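Long-range contact in salivary nitrophorin (Cimex lectularius, PDB 2IMQ), which delivers nitric oxide from a heme to the victim during feeding, causing vasodilation: residues N126-D138 / P162-V174. Numbering follows the deposited sequence.
Sequences NKRFSFTTSRMSD and PSDFLFWIGDLNV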
ATOM      1  N   ASN A 126     -21.669   5.189   8.765  1.00 25.56           N
ATOM      2  CA  ASN A 126     -22.240   3.912   8.499  1.00 26.94           C
ATOM      3  C   ASN A 126     -21.709   3.179   7.252  1.00 27.17           C
ATOM      4  O   ASN A 126     -22.355   2.296   6.743  1.00 28.93           O
ATOM      5  CB  ASN A 126     -23.759   4.051   8.417  1.00 28.59           C
ATOM      6  CG  ASN A 126     -24.451   2.767   8.676  1.00 31.09           C
ATOM      7  OD1 ASN A 126     -24.034   1.997   9.546  1.00 36.26           O
ATOM      8  ND2 ASN A 126     -25.503   2.484   7.893  1.00 35.00           N
ATOM      9  N   LYS A 127     -20.510   3.546   6.810  1.00 26.05           N
ATOM     10  CA  LYS A 127     -19.793   2.862   5.729  1.00 25.14           C
ATOM     11  C   LYS A 127     -18.510   2.285   6.273  1.00 25.16           C
ATOM     12  O   LYS A 127     -17.783   2.974   6.990  1.00 24.69           O
ATOM     13  CB  LYS A 127     -19.470   3.846   4.622  1.00 26.77           C
ATOM     14  CG  LYS A 127     -20.645   4.516   3.974  1.00 29.82           C
ATOM     15  CD  LYS A 127     -21.542   3.540   3.288  1.00 32.33           C
ATOM     16  CE  LYS A 127     -22.891   4.163   2.927  1.00 34.10           C
ATOM     17  NZ  LYS A 127     -23.938   3.609   3.814  1.00 39.58           N
ATOM     18  N   ARG A 128     -18.228   1.033   5.896  1.00 22.73           N
ATOM     19  CA  ARG A 128     -17.081   0.315   6.422  1.00 23.28           C
ATOM     20  C   ARG A 128     -15.902   0.362   5.475  1.00 20.68           C
ATOM     21  O   ARG A 128     -16.029   0.020   4.328  1.00 22.06           O
ATOM     22  CB  ARG A 128     -17.374  -1.139   6.768  1.00 24.15           C
ATOM     23  CG  ARG A 128     -16.279  -1.782   7.591  1.00 25.15           C
ATOM     24  CD  ARG A 128     -16.755  -2.430   8.764  1.00 24.42           C
ATOM     25  NE  ARG A 128     -15.767  -3.014   9.628  1.00 23.51           N
ATOM     26  CZ  ARG A 128     -15.394  -2.535  10.787  1.00 22.43           C
ATOM     27  NH1 ARG A 128     -15.824  -1.343  11.201  1.00 24.25           N
ATOM     28  NH2 ARG A 128     -14.547  -3.231  11.538  1.00 23.88           N
ATOM     29  N   PHE A 129     -14.794   0.867   5.998  1.00 20.46           N
ATOM     30  CA  PHE A 129     -13.483   0.916   5.298  1.00 18.81           C
ATOM     31  C   PHE A 129     -12.597  -0.209   5.783  1.00 18.99           C
ATOM     32  O   PHE A 129     -12.556  -0.490   6.974  1.00 19.28           O
ATOM     33  CB  PHE A 129     -12.749   2.236   5.596  1.00 20.39           C
ATOM     34  CG  PHE A 129     -13.332   3.429   4.941  1.00 20.15           C
ATOM     35  CD1 PHE A 129     -14.497   4.022   5.437  1.00 22.70           C
ATOM     36  CD2 PHE A 129     -12.727   3.998   3.845  1.00 23.12           C
ATOM     37  CE1 PHE A 129     -15.050   5.142   4.833  1.00 24.05           C
ATOM     38  CE2 PHE A 129     -13.259   5.110   3.241  1.00 23.76           C
ATOM     39  CZ  PHE A 129     -14.439   5.693   3.759  1.00 25.70           C
ATOM     40  N   SER A 130     -11.841  -0.826   4.865  1.00 17.38           N
ATOM     41  CA  SER A 130     -10.812  -1.783   5.224  1.00 17.72           C
ATOM     42  C   SER A 130      -9.578  -1.438   4.416  1.00 16.36           C
ATOM     43  O   SER A 130      -9.670  -1.213   3.243  1.00 18.54           O
ATOM     44  CB  SER A 130     -11.229  -3.248   4.922  1.00 17.71           C
ATOM     45  OG  SER A 130     -12.342  -3.661   5.721  1.00 20.20           O
ATOM     46  N   PHE A 131      -8.484  -1.449   5.125  1.00 16.50           N
ATOM     47  CA  PHE A 131      -7.128  -1.291   4.569  1.00 15.96           C
ATOM     48  C   PHE A 131      -6.269  -2.498   4.872  1.00 16.20           C
ATOM     49  O   PHE A 131      -6.124  -2.882   6.030  1.00 16.84           O
ATOM     50  CB  PHE A 131      -6.446  -0.043   5.145  1.00 16.35           C
ATOM     51  CG  PHE A 131      -7.096   1.232   4.712  1.00 15.32           C
ATOM     52  CD1 PHE A 131      -8.232   1.707   5.365  1.00 18.52           C
ATOM     53  CD2 PHE A 131      -6.676   1.885   3.577  1.00 16.64           C
ATOM     54  CE1 PHE A 131      -8.841   2.858   4.930  1.00 18.26           C
ATOM     55  CE2 PHE A 131      -7.283   3.032   3.153  1.00 16.40           C
ATOM     56  CZ  PHE A 131      -8.384   3.512   3.815  1.00 18.07           C
ATOM     57  N   THR A 132      -5.706  -3.113   3.827  1.00 15.03           N
ATOM     58  CA  THR A 132      -4.859  -4.260   3.924  1.00 15.21           C
ATOM     59  C   THR A 132      -3.474  -3.933   3.420  1.00 14.10           C
ATOM     60  O   THR A 132      -3.315  -3.267   2.419  1.00 14.12           O
ATOM     61  CB  THR A 132      -5.441  -5.407   3.073  1.00 15.47           C
ATOM     62  OG1 THR A 132      -6.687  -5.767   3.636  1.00 17.72           O
ATOM     63  CG2 THR A 132      -4.562  -6.646   3.043  1.00 16.64           C
ATOM     64  N   THR A 133      -2.503  -4.490   4.114  1.00 14.27           N
ATOM     65  CA  THR A 133      -1.161  -4.671   3.519  1.00 14.22           C
ATOM     66  C   THR A 133      -0.717  -6.134   3.656  1.00 14.42           C
ATOM     67  O   THR A 133      -1.238  -6.869   4.505  1.00 16.41           O
ATOM     68  CB  THR A 133      -0.130  -3.682   4.115  1.00 15.29           C
ATOM     69  OG1 THR A 133       1.046  -3.628   3.276  1.00 15.20           O
ATOM     70  CG2 THR A 133       0.320  -4.037   5.471  1.00 16.00           C
ATOM     71  N   SER A 134       0.234  -6.564   2.837  1.00 14.30           N
ATOM     72  CA  SER A 134       0.664  -7.933   2.854  1.00 13.98           C
ATOM     73  C   SER A 134       2.093  -8.025   2.396  1.00 14.43           C
ATOM     74  O   SER A 134       2.641  -7.103   1.774  1.00 16.18           O
ATOM     75  CB  SER A 134      -0.254  -8.767   1.999  1.00 15.42           C
ATOM     76  OG  SER A 134      -0.225  -8.311   0.638  1.00 15.52           O
ATOM     77  N   ARG A 135       2.678  -9.173   2.670  1.00 14.30           N
ATOM     78  CA  ARG A 135       4.111  -9.392   2.390  1.00 15.85           C
ATOM     79  C   ARG A 135       4.320 -10.876   2.195  1.00 16.91           C
ATOM     80  O   ARG A 135       3.883 -11.685   3.025  1.00 18.20           O
ATOM     81  CB  ARG A 135       4.961  -8.903   3.568  1.00 18.64           C
ATOM     82  CG  ARG A 135       6.440  -9.003   3.447  1.00 19.36           C
ATOM     83  CD  ARG A 135       7.032 -10.345   3.600  1.00 23.55           C
ATOM     84  NE  ARG A 135       8.440 -10.191   3.915  1.00 24.53           N
ATOM     85  CZ  ARG A 135       9.267 -11.200   4.034  1.00 24.56           C
ATOM     86  NH1 ARG A 135       8.793 -12.420   3.933  1.00 25.18           N
ATOM     87  NH2 ARG A 135      10.552 -10.986   4.294  1.00 27.63           N
ATOM     88  N   MET A 136       4.934 -11.248   1.094  1.00 16.21           N
ATOM     89  CA  MET A 136       5.246 -12.650   0.823  1.00 17.53           C
ATOM     90  C   MET A 136       6.660 -12.712   0.256  1.00 17.55           C
ATOM     91  O   MET A 136       7.103 -11.814  -0.469  1.00 20.26           O
ATOM     92  CB  MET A 136       4.291 -13.227  -0.171  1.00 17.56           C
ATOM     93  CG  MET A 136       4.355 -14.716  -0.335  1.00 19.57           C
ATOM     94  SD  MET A 136       3.976 -15.576   1.170  1.00 27.77           S
ATOM     95  CE  MET A 136       2.228 -15.207   1.354  1.00 33.29           C
ATOM     96  N   SER A 137       7.346 -13.823   0.541  1.00 20.14           N
ATOM     97  CA  SER A 137       8.680 -14.116  -0.011  1.00 20.71           C
ATOM     98  C   SER A 137       8.571 -14.944  -1.279  1.00 18.50           C
ATOM     99  O   SER A 137       7.636 -15.709  -1.410  1.00 22.45           O
ATOM    100  CB  SER A 137       9.516 -14.896   1.040  1.00 22.82           C
ATOM    101  OG  SER A 137       9.008 -16.174   1.273  1.00 32.04           O
ATOM    102  N   ASP A 138       9.523 -14.861  -2.167  1.00 18.58           N
ATOM    103  CA  ASP A 138       9.547 -15.691  -3.333  1.00 19.40           C
ATOM    104  C   ASP A 138       9.564 -17.151  -2.999  1.00 18.10           C
ATOM    105  O   ASP A 138       9.046 -17.944  -3.742  1.00 18.80           O
ATOM    106  CB  ASP A 138      10.814 -15.376  -4.130  1.00 19.52           C
ATOM    107  CG  ASP A 138      10.636 -14.247  -5.073  1.00 24.49           C
ATOM    108  OD1 ASP A 138       9.555 -13.671  -5.139  1.00 23.66           O
ATOM    109  OD2 ASP A 138      11.504 -13.931  -5.894  1.00 30.89           O
ATOM    110  N   PRO A 162     -19.350  -7.929   3.227  1.00 27.19           N
ATOM    111  CA  PRO A 162     -18.107  -7.309   2.772  1.00 25.36           C
ATOM    112  C   PRO A 162     -18.117  -5.807   3.015  1.00 25.22           C
ATOM    113  O   PRO A 162     -19.178  -5.163   3.074  1.00 25.73           O
ATOM    114  CB  PRO A 162     -18.058  -7.670   1.313  1.00 25.64           C
ATOM    115  CG  PRO A 162     -19.468  -7.772   0.878  1.00 27.19           C
ATOM    116  CD  PRO A 162     -20.170  -8.375   2.090  1.00 28.10           C
ATOM    117  N   SER A 163     -16.928  -5.226   3.162  1.00 23.16           N
ATOM    118  CA  SER A 163     -16.786  -3.804   3.464  1.00 22.26           C
ATOM    119  C   SER A 163     -17.249  -2.943   2.285  1.00 20.19           C
ATOM    120  O   SER A 163     -17.283  -3.388   1.136  1.00 22.60           O
ATOM    121  CB  SER A 163     -15.306  -3.483   3.777  1.00 22.72           C
ATOM    122  OG  SER A 163     -14.791  -4.233   4.883  1.00 23.73           O
ATOM    123  N   ASP A 164     -17.588  -1.682   2.551  1.00 21.08           N
ATOM    124  CA  ASP A 164     -18.007  -0.763   1.498  1.00 20.95           C
ATOM    125  C   ASP A 164     -16.818  -0.258   0.657  1.00 19.86           C
ATOM    126  O   ASP A 164     -16.915  -0.131  -0.547  1.00 19.87           O
ATOM    127  CB  ASP A 164     -18.703   0.456   2.084  1.00 22.35           C
ATOM    128  CG  ASP A 164     -20.010   0.101   2.713  1.00 24.46           C
ATOM    129  OD1 ASP A 164     -20.032  -0.138   3.951  1.00 27.39           O
ATOM    130  OD2 ASP A 164     -21.023  -0.068   2.004  1.00 28.41           O
ATOM    131  N   PHE A 165     -15.723   0.086   1.321  1.00 20.26           N
ATOM    132  CA  PHE A 165     -14.494   0.606   0.632  1.00 19.14           C
ATOM    133  C   PHE A 165     -13.282  -0.173   1.102  1.00 19.24           C
ATOM    134  O   PHE A 165     -13.012  -0.238   2.310  1.00 20.09           O
ATOM    135  CB  PHE A 165     -14.312   2.087   0.982  1.00 20.68           C
ATOM    136  CG  PHE A 165     -15.552   2.932   0.745  1.00 19.58           C
ATOM    137  CD1 PHE A 165     -16.255   3.449   1.793  1.00 22.93           C
ATOM    138  CD2 PHE A 165     -15.967   3.221  -0.529  1.00 20.91           C
ATOM    139  CE1 PHE A 165     -17.388   4.250   1.540  1.00 25.29           C
ATOM    140  CE2 PHE A 165     -17.060   4.013  -0.797  1.00 23.83           C
ATOM    141  CZ  PHE A 165     -17.784   4.507   0.261  1.00 23.61           C
ATOM    142  N   LEU A 166     -12.570  -0.750   0.141  1.00 17.11           N
ATOM    143  CA  LEU A 166     -11.424  -1.580   0.424  1.00 18.05           C
ATOM    144  C   LEU A 166     -10.228  -1.146  -0.354  1.00 14.65           C
ATOM    145  O   LEU A 166     -10.308  -0.853  -1.549  1.00 16.69           O
ATOM    146  CB  LEU A 166     -11.687  -3.037   0.121  1.00 18.65           C
ATOM    147  CG  LEU A 166     -12.870  -3.631   0.911  1.00 19.72           C
ATOM    148  CD1 LEU A 166     -13.994  -3.633   0.041  1.00 21.60           C
ATOM    149  CD2 LEU A 166     -12.504  -4.977   1.455  1.00 21.04           C
ATOM    150  N   PHE A 167      -9.114  -1.106   0.332  1.00 16.14           N
ATOM    151  CA  PHE A 167      -7.796  -0.774  -0.266  1.00 15.43           C
ATOM    152  C   PHE A 167      -6.770  -1.799   0.163  1.00 15.89           C
ATOM    153  O   PHE A 167      -6.755  -2.219   1.307  1.00 16.71           O
ATOM    154  CB  PHE A 167      -7.385   0.633   0.199  1.00 16.67           C
ATOM    155  CG  PHE A 167      -8.413   1.677  -0.187  1.00 15.48           C
ATOM    156  CD1 PHE A 167      -9.442   2.028   0.678  1.00 16.52           C
ATOM    157  CD2 PHE A 167      -8.393   2.258  -1.445  1.00 16.83           C
ATOM    158  CE1 PHE A 167     -10.407   2.947   0.267  1.00 17.13           C
ATOM    159  CE2 PHE A 167      -9.362   3.164  -1.851  1.00 17.76           C
ATOM    160  CZ  PHE A 167     -10.376   3.493  -0.973  1.00 18.32           C
ATOM    161  N   TRP A 168      -5.901  -2.179  -0.751  1.00 13.82           N
ATOM    162  CA  TRP A 168      -4.853  -3.118  -0.456  1.00 14.69           C
ATOM    163  C   TRP A 168      -3.610  -2.455  -1.019  1.00 13.15           C
ATOM    164  O   TRP A 168      -3.511  -2.170  -2.215  1.00 14.64           O
ATOM    165  CB  TRP A 168      -5.109  -4.433  -1.183  1.00 14.39           C
ATOM    166  CG  TRP A 168      -4.294  -5.613  -0.740  1.00 14.41           C
ATOM    167  CD1 TRP A 168      -2.988  -5.673  -0.447  1.00 14.75           C
ATOM    168  CD2 TRP A 168      -4.805  -6.902  -0.499  1.00 14.99           C
ATOM    169  NE1 TRP A 168      -2.625  -6.941  -0.063  1.00 15.44           N
ATOM    170  CE2 TRP A 168      -3.742  -7.722  -0.093  1.00 13.88           C
ATOM    171  CE3 TRP A 168      -6.086  -7.483  -0.629  1.00 17.30           C
ATOM    172  CZ2 TRP A 168      -3.915  -9.035   0.215  1.00 16.01           C
ATOM    173  CZ3 TRP A 168      -6.233  -8.814  -0.317  1.00 16.44           C
ATOM    174  CH2 TRP A 168      -5.163  -9.555   0.101  1.00 15.78           C
ATOM    175  N   ILE A 169      -2.666  -2.206  -0.133  1.00 13.99           N
ATOM    176  CA  ILE A 169      -1.471  -1.390  -0.433  1.00 13.93           C
ATOM    177  C   ILE A 169      -0.221  -2.069   0.078  1.00 14.59           C
ATOM    178  O   ILE A 169      -0.199  -2.596   1.185  1.00 16.88           O
ATOM    179  CB  ILE A 169      -1.587   0.026   0.165  1.00 14.67           C
ATOM    180  CG1 ILE A 169      -1.867  -0.004   1.671  1.00 16.50           C
ATOM    181  CG2 ILE A 169      -2.666   0.797  -0.594  1.00 16.42           C
ATOM    182  CD1 ILE A 169      -1.812   1.434   2.282  1.00 18.22           C
ATOM    183  N   GLY A 170       0.812  -2.059  -0.750  1.00 14.65           N
ATOM    184  CA  GLY A 170       2.078  -2.645  -0.385  1.00 15.39           C
ATOM    185  C   GLY A 170       2.690  -3.281  -1.607  1.00 13.69           C
ATOM    186  O   GLY A 170       2.182  -3.190  -2.731  1.00 14.43           O
ATOM    187  N   ASP A 171       3.807  -3.926  -1.352  1.00 13.66           N
ATOM    188  CA  ASP A 171       4.501  -4.694  -2.364  1.00 14.21           C
ATOM    189  C   ASP A 171       3.857  -6.075  -2.385  1.00 13.80           C
ATOM    190  O   ASP A 171       3.999  -6.855  -1.414  1.00 16.50           O
ATOM    191  CB  ASP A 171       5.987  -4.761  -2.086  1.00 14.49           C
ATOM    192  CG  ASP A 171       6.755  -5.609  -3.059  1.00 14.26           C
ATOM    193  OD1 ASP A 171       6.108  -6.225  -3.953  1.00 14.89           O
ATOM    194  OD2 ASP A 171       7.999  -5.636  -2.921  1.00 17.21           O
ATOM    195  N   LEU A 172       3.105  -6.361  -3.435  1.00 13.70           N
ATOM    196  CA  LEU A 172       2.354  -7.596  -3.584  1.00 13.86           C
ATOM    197  C   LEU A 172       3.189  -8.816  -4.001  1.00 12.68           C
ATOM    198  O   LEU A 172       2.653  -9.885  -4.169  1.00 13.73           O
ATOM    199  CB  LEU A 172       1.243  -7.408  -4.584  1.00 15.11           C
ATOM    200  CG  LEU A 172       0.274  -6.221  -4.367  1.00 18.95           C
ATOM    201  CD1 LEU A 172      -0.729  -6.144  -5.489  1.00 19.07           C
ATOM    202  CD2 LEU A 172      -0.432  -6.260  -3.040  1.00 22.18           C
ATOM    203  N   ASN A 173       4.466  -8.592  -4.205  1.00 12.62           N
ATOM    204  CA  ASN A 173       5.380  -9.592  -4.735  1.00 12.69           C
ATOM    205  C   ASN A 173       5.035  -9.986  -6.138  1.00 13.08           C
ATOM    206  O   ASN A 173       5.311 -11.061  -6.597  1.00 14.46           O
ATOM    207  CB  ASN A 173       5.585 -10.823  -3.822  1.00 14.41           C
ATOM    208  CG  ASN A 173       6.930 -11.402  -4.022  1.00 15.23           C
ATOM    209  OD1 ASN A 173       7.888 -10.658  -4.271  1.00 19.48           O
ATOM    210  ND2 ASN A 173       7.026 -12.719  -3.920  1.00 16.43           N
ATOM    211  N   VAL A 174       4.406  -9.058  -6.837  1.00 12.45           N
ATOM    212  CA  VAL A 174       4.091  -9.117  -8.270  1.00 11.88           C
ATOM    213  C   VAL A 174       5.253  -8.408  -9.032  1.00 12.34           C
ATOM    214  O   VAL A 174       5.594  -7.289  -8.683  1.00 12.97           O
ATOM    215  CB  VAL A 174       2.737  -8.421  -8.569  1.00 12.86           C
ATOM    216  CG1 VAL A 174       2.552  -8.216 -10.025  1.00 14.93           C
ATOM    217  CG2 VAL A 174       1.611  -9.249  -7.992  1.00 14.56           C
TER
HETATM  218  O   HOH W   1      -8.739  -4.102   2.607  1.00 19.15           O
HETATM  219  O   HOH W   2       4.154  -4.905   1.411  1.00 20.90           O
HETATM  220  O   HOH W   3       5.461  -8.987  -0.644  1.00 17.57           O
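R128 N, S130 N and T132 N donate across to residues 164-167: the first to the D164 carboxylate, the others to F165 O and F167 O. R128 N-H points almost straight (175°) at D164 OD1, 2.9 Å away, on its anti side, while D164 OD2 is taken by T251. R128 O accepts from F165 N. S130 O in turn accepts from F167 N and T132 O from I169 N, so S130 bonds to both neighbours of L166 and T132 to both neighbours of W168. T133 OG1 adds a side-chain bond to I169 O, 2.6 Å, in the carbonyl plane. That flanking pattern, with 18° between the strand directions, identifies a parallel pair, the 127-135 and 165-169 strands in one sheet of the β-sandwich of the DNase I-like fold, whose second sheet supplies A41 and A43 against F131 and T133.

On the face bearing S130 and T132, S130 OG lies 2.7 Å from S163 OG, either being a possible donor, and also bonds S121. T132 OG1 is served by L154 O and by a water that donates to F167 O. With OG1 beside the backbone N (chi1 -64°), T132 sends CG2 over the W168 five-membered ring, 3.5 Å from its centroid, a CH-π contact. W168 NE1 donates in the indole plane to S134 OG (2.9 Å), which also bonds A149 O. On the other face, which carries F129, F131, F165 and F167, F165 CD1 sits over one face of the F129 ring, 3.5 Å from F129 CZ, whereas the F131 and F167 rings are near parallel but slid apart.

Past the corner at G170, D171 OD1 accepts from N173 N in an Asx turn and is also salt-bridged to R175, while D171 OD2 takes N15 ND2; N173 ND2 donates to D138 OD1 at 3.0 Å.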